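Local coordinates for protein ascorbate-specific PTS system EIIA component (Streptococcus pyogenes serotype M1, PDB 2OQT) that probably serves as the cytoplasmic IIA phosphocarrier of a sugar phosphotransferase system that takes up and phosphorylates ascorbate, at residues 4-7 and 8-11; 30-33 and 34-37. All blocks are in the same frame, centred on the assembly; numbering follows the deposited sequence.

Contact 1: residues 4-7 and 8-11; sequences LKQA and LIDN. Unlike the reference sequence in segment 8-11: Leu8 (reference Phe).
Asn11 reaches back one turn to Ala7, and its side chain takes up the carbonyl of that residue. CB of Asn11 lies 3.2 Å from Ala7 O, and CG keeps nearly the same distance. With CG lying beside the backbone N (chi1 -80°), the amide is carried back along the helix, so that ND2 meets Ala7 O at 2.7 Å. That bond is close to straight, 166° at the hydrogen; it falls on a lone pair in the carbonyl plane, and the acceptor is almost exactly in the amide plane. The other end of the amide, OD1, is bonded to Ser37 and Arg78, which fixes the rotation of the group.

On the solvent-facing side Gln6 and Asp10 meet one turn apart. NE2 of Gln6 donates to OD1 of Asp10 at 2.5 Å, a very short separation whose exact value deserves caution, with the amide and carboxylate planes turned 51° from each other. Next round the helix, the aliphatic CD of Lys5 runs alongside CD1 of Ile9, 3.7 Å away, while the Lys5 ammonium forms a salt bridge with Glu147. On the inward face Leu4 CD1 touches Leu8 CD2, also at 3.7 Å; both leucines rest on Phe81 of strand 80-86 and on helix 139-149.

The chemistry is that of an amphipathic helix: leucines and Ala7 face the protein, and an amide-carboxylate pair faces solvent. The amide of Asn11 gives the carbonyl of Ala7, a buried residue, a side-chain donor and links this segment to Ser37, just beyond helix 23-36.

Contact 2: residues 30-33 and 34-37; sequences AVQP and LIDS
Residues 30-36 form the last, kinked part of helix 23-36: Pro33 has no N-H to offer the preceding turn, and Gln32 O takes two N-H groups, from Ile35 at 2.7 Å and from Asp36 at 2.8 Å. The two bonds differ in direction, since the Ile35 donor stands 46° above the carbonyl plane whereas that of Asp36 approaches nearly along the C=O axis. Such sharing mixes three- and four-residue spacing in this weakly bonded part.

Among the side chains, Gln32 meets Asp36 one turn on. Its CG extends anti to the backbone N (chi1 -173°) and the chain then bends at chi2, bringing NE2 to 2.6 Å from Asp36 OD1. The bond is weak because the hydrogen points off line, and the two side chains cross at about a right angle. The other oxygen, Asp36 OD2, makes a long, weak ion pair with Arg15. Val31 CG1 touches Ile35 CD1 at 3.9 Å, and both residues lie against Val40 in the following loop. Ser37 N bonds weakly to Pro33 O.

Pro33 and Leu34 pack on strand 80-86, while the weak amide-carboxylate bond adds a polar tie at the surface; without an N-H on Pro33, the helix is kinked here.

Contact 1 closes before contact 2 opens, and their centres are about 13 Å apart. Contact 1 spans helix 4-10, and contact 2 the last part of helix 23-36; strand 14-18 lies between these helices along the chain. Both helices pack on strand 80-86, which pairs in parallel with 14-18 in the mixed sheet. The two contacts meet directly: Asn11 OD1 lies 2.8 Å from Ser37 OG, a probable hydrogen bond, and Arg78 joins them by donating to both Asn11 OD1 and Ser37 O. Thus two helical segments distant in sequence are tied together beside the central sheet of this EIIA type 2 domain.

Contact 1: residues 4-7 and 8-11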
loop_
_atom_site.group_PDB
_atom_site.type_symbol
_atom_site.label_atom_id
_atom_site.label_comp_id
_atom_site.label_asym_id
_atom_site.label_seq_id
_atom_site.Cartn_x
_atom_site.Cartn_y
_atom_site.Cartn_z
ATOM N N LEU A 4 -6.667 0.692 9.660
ATOM C CA LEU A 4 -5.650 -0.001 8.873
ATOM C C LEU A 4 -5.367 -1.430 9.305
ATOM O O LEU A 4 -5.398 -2.322 8.468
ATOM C CB LEU A 4 -4.365 0.815 8.810
ATOM C CG LEU A 4 -3.137 0.144 8.198
ATOM C CD1 LEU A 4 -3.337 -0.133 6.713
ATOM C CD2 LEU A 4 -1.905 1.003 8.449
ATOM N N LYS A 5 -5.097 -1.650 10.592
ATOM C CA LYS A 5 -4.953 -2.996 11.157
ATOM C C LYS A 5 -6.123 -3.893 10.811
ATOM O O LYS A 5 -5.951 -4.996 10.301
ATOM C CB LYS A 5 -4.822 -2.938 12.689
ATOM C CG LYS A 5 -3.712 -3.837 13.275
ATOM C CD LYS A 5 -4.242 -5.192 13.753
ATOM C CE LYS A 5 -4.655 -5.155 15.232
ATOM N NZ LYS A 5 -3.471 -4.913 16.128
ATOM N N GLN A 6 -7.329 -3.419 11.068
ATOM C CA GLN A 6 -8.483 -4.250 10.865
ATOM C C GLN A 6 -8.640 -4.570 9.411
ATOM O O GLN A 6 -8.890 -5.721 9.062
ATOM C CB GLN A 6 -9.754 -3.587 11.406
ATOM C CG GLN A 6 -10.979 -4.517 11.404
ATOM C CD GLN A 6 -10.704 -5.870 12.120
ATOM O OE1 GLN A 6 -10.063 -5.921 13.199
ATOM N NE2 GLN A 6 -11.164 -6.961 11.503
ATOM N N ALA A 7 -8.515 -3.538 8.572
ATOM C CA ALA A 7 -8.651 -3.652 7.099
ATOM C C ALA A 7 -7.726 -4.726 6.529
ATOM O O ALA A 7 -8.068 -5.447 5.587
ATOM C CB ALA A 7 -8.365 -2.299 6.431
ATOM N N LEU A 8 -6.551 -4.814 7.140
ATOM C CA LEU A 8 -5.471 -5.670 6.690
ATOM C C LEU A 8 -5.772 -7.122 7.048
ATOM O O LEU A 8 -5.367 -8.058 6.332
ATOM C CB LEU A 8 -4.191 -5.218 7.369
ATOM C CG LEU A 8 -2.985 -4.564 6.689
ATOM C CD1 LEU A 8 -3.153 -3.964 5.275
ATOM C CD2 LEU A 8 -2.358 -3.553 7.683
ATOM N N ILE A 9 -6.496 -7.282 8.155
ATOM C CA ILE A 9 -6.932 -8.586 8.628
ATOM C C ILE A 9 -8.143 -9.034 7.836
ATOM O O ILE A 9 -8.220 -10.198 7.427
ATOM C CB ILE A 9 -7.308 -8.584 10.130
ATOM C CG1 ILE A 9 -6.079 -8.413 11.023
ATOM C CG2 ILE A 9 -8.004 -9.889 10.479
ATOM C CD1 ILE A 9 -6.421 -7.954 12.458
ATOM N N ASP A 10 -9.087 -8.119 7.631
ATOM C CA ASP A 10 -10.326 -8.449 6.949
ATOM C C ASP A 10 -10.129 -8.897 5.516
ATOM O O ASP A 10 -11.010 -9.520 4.888
ATOM C CB ASP A 10 -11.267 -7.269 7.006
ATOM C CG ASP A 10 -11.747 -7.006 8.412
ATOM O OD1 ASP A 10 -11.645 -7.948 9.266
ATOM O OD2 ASP A 10 -12.222 -5.867 8.669
ATOM N N ASN A 11 -8.952 -8.579 5.007
ATOM C CA ASN A 11 -8.632 -8.763 3.622
ATOM C C ASN A 11 -7.504 -9.729 3.506
ATOM O O ASN A 11 -7.223 -10.210 2.395
ATOM C CB ASN A 11 -8.269 -7.409 3.027
ATOM C CG ASN A 11 -9.484 -6.614 2.698
ATOM O OD1 ASN A 11 -10.129 -6.889 1.682
ATOM N ND2 ASN A 11 -9.865 -5.681 3.573
#

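Contact 2: residues 30-33 and 34-37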
loop_
_atom_site.group_PDB
_atom_site.type_symbol
_atom_site.label_atom_id
_atom_site.label_comp_id
_atom_site.label_asym_id
_atom_site.label_seq_id
_atom_site.Cartn_x
_atom_site.Cartn_y
_atom_site.Cartn_z
ATOM N N ALA A 30 1.111 -5.320 -5.581
ATOM C CA ALA A 30 0.630 -4.625 -4.415
ATOM C C ALA A 30 -0.896 -4.607 -4.407
ATOM O O ALA A 30 -1.527 -4.525 -3.347
ATOM C CB ALA A 30 1.205 -3.230 -4.360
ATOM N N VAL A 31 -1.492 -4.675 -5.588
ATOM C CA VAL A 31 -2.948 -4.650 -5.732
ATOM C C VAL A 31 -3.514 -6.080 -5.675
ATOM O O VAL A 31 -4.656 -6.294 -5.305
ATOM C CB VAL A 31 -3.376 -3.974 -7.077
ATOM C CG1 VAL A 31 -4.896 -3.904 -7.190
ATOM C CG2 VAL A 31 -2.802 -2.557 -7.216
ATOM N N GLN A 32 -2.707 -7.060 -6.070
ATOM C CA GLN A 32 -3.140 -8.451 -6.106
ATOM C C GLN A 32 -3.864 -8.873 -4.833
ATOM O O GLN A 32 -5.014 -9.291 -4.892
ATOM C CB GLN A 32 -1.951 -9.365 -6.416
ATOM C CG GLN A 32 -2.324 -10.810 -6.632
ATOM C CD GLN A 32 -3.545 -10.943 -7.494
ATOM O OE1 GLN A 32 -3.534 -10.562 -8.671
ATOM N NE2 GLN A 32 -4.636 -11.466 -6.905
ATOM N N PRO A 33 -3.245 -8.707 -3.664
ATOM C CA PRO A 33 -3.927 -9.201 -2.444
ATOM C C PRO A 33 -5.350 -8.657 -2.235
ATOM O O PRO A 33 -6.061 -9.123 -1.320
ATOM C CB PRO A 33 -3.024 -8.706 -1.311
ATOM C CG PRO A 33 -1.710 -8.549 -1.914
ATOM C CD PRO A 33 -1.959 -8.071 -3.340
ATOM N N LEU A 34 -5.753 -7.684 -3.062
ATOM C CA LEU A 34 -7.041 -7.008 -2.915
ATOM C C LEU A 34 -8.006 -7.493 -3.948
ATOM O O LEU A 34 -9.216 -7.265 -3.884
ATOM C CB LEU A 34 -6.847 -5.524 -3.073
ATOM C CG LEU A 34 -6.944 -4.729 -1.783
ATOM C CD1 LEU A 34 -6.436 -5.486 -0.585
ATOM C CD2 LEU A 34 -6.329 -3.338 -1.948
ATOM N N ILE A 35 -7.427 -8.096 -4.963
ATOM C CA ILE A 35 -8.174 -8.850 -5.929
ATOM C C ILE A 35 -8.403 -10.238 -5.324
ATOM O O ILE A 35 -9.498 -10.681 -5.297
ATOM C CB ILE A 35 -7.433 -8.907 -7.276
ATOM C CG1 ILE A 35 -7.511 -7.515 -7.917
ATOM C CG2 ILE A 35 -8.096 -9.986 -8.167
ATOM C CD1 ILE A 35 -6.375 -7.152 -8.870
ATOM N N ASP A 36 -7.360 -10.871 -4.782
ATOM C CA ASP A 36 -7.526 -12.046 -3.907
ATOM C C ASP A 36 -8.697 -11.968 -2.910
ATOM O O ASP A 36 -9.396 -12.956 -2.724
ATOM C CB ASP A 36 -6.231 -12.395 -3.143
ATOM C CG ASP A 36 -5.063 -12.835 -4.084
ATOM O OD1 ASP A 36 -5.313 -13.354 -5.218
ATOM O OD2 ASP A 36 -3.888 -12.657 -3.670
ATOM N N SER A 37 -8.908 -10.831 -2.248
ATOM C CA SER A 37 -9.916 -10.769 -1.206
ATOM C C SER A 37 -11.246 -10.257 -1.772
ATOM O O SER A 37 -12.199 -9.972 -1.033
ATOM C CB SER A 37 -9.416 -9.907 -0.062
ATOM O OG SER A 37 -9.203 -8.540 -0.447
#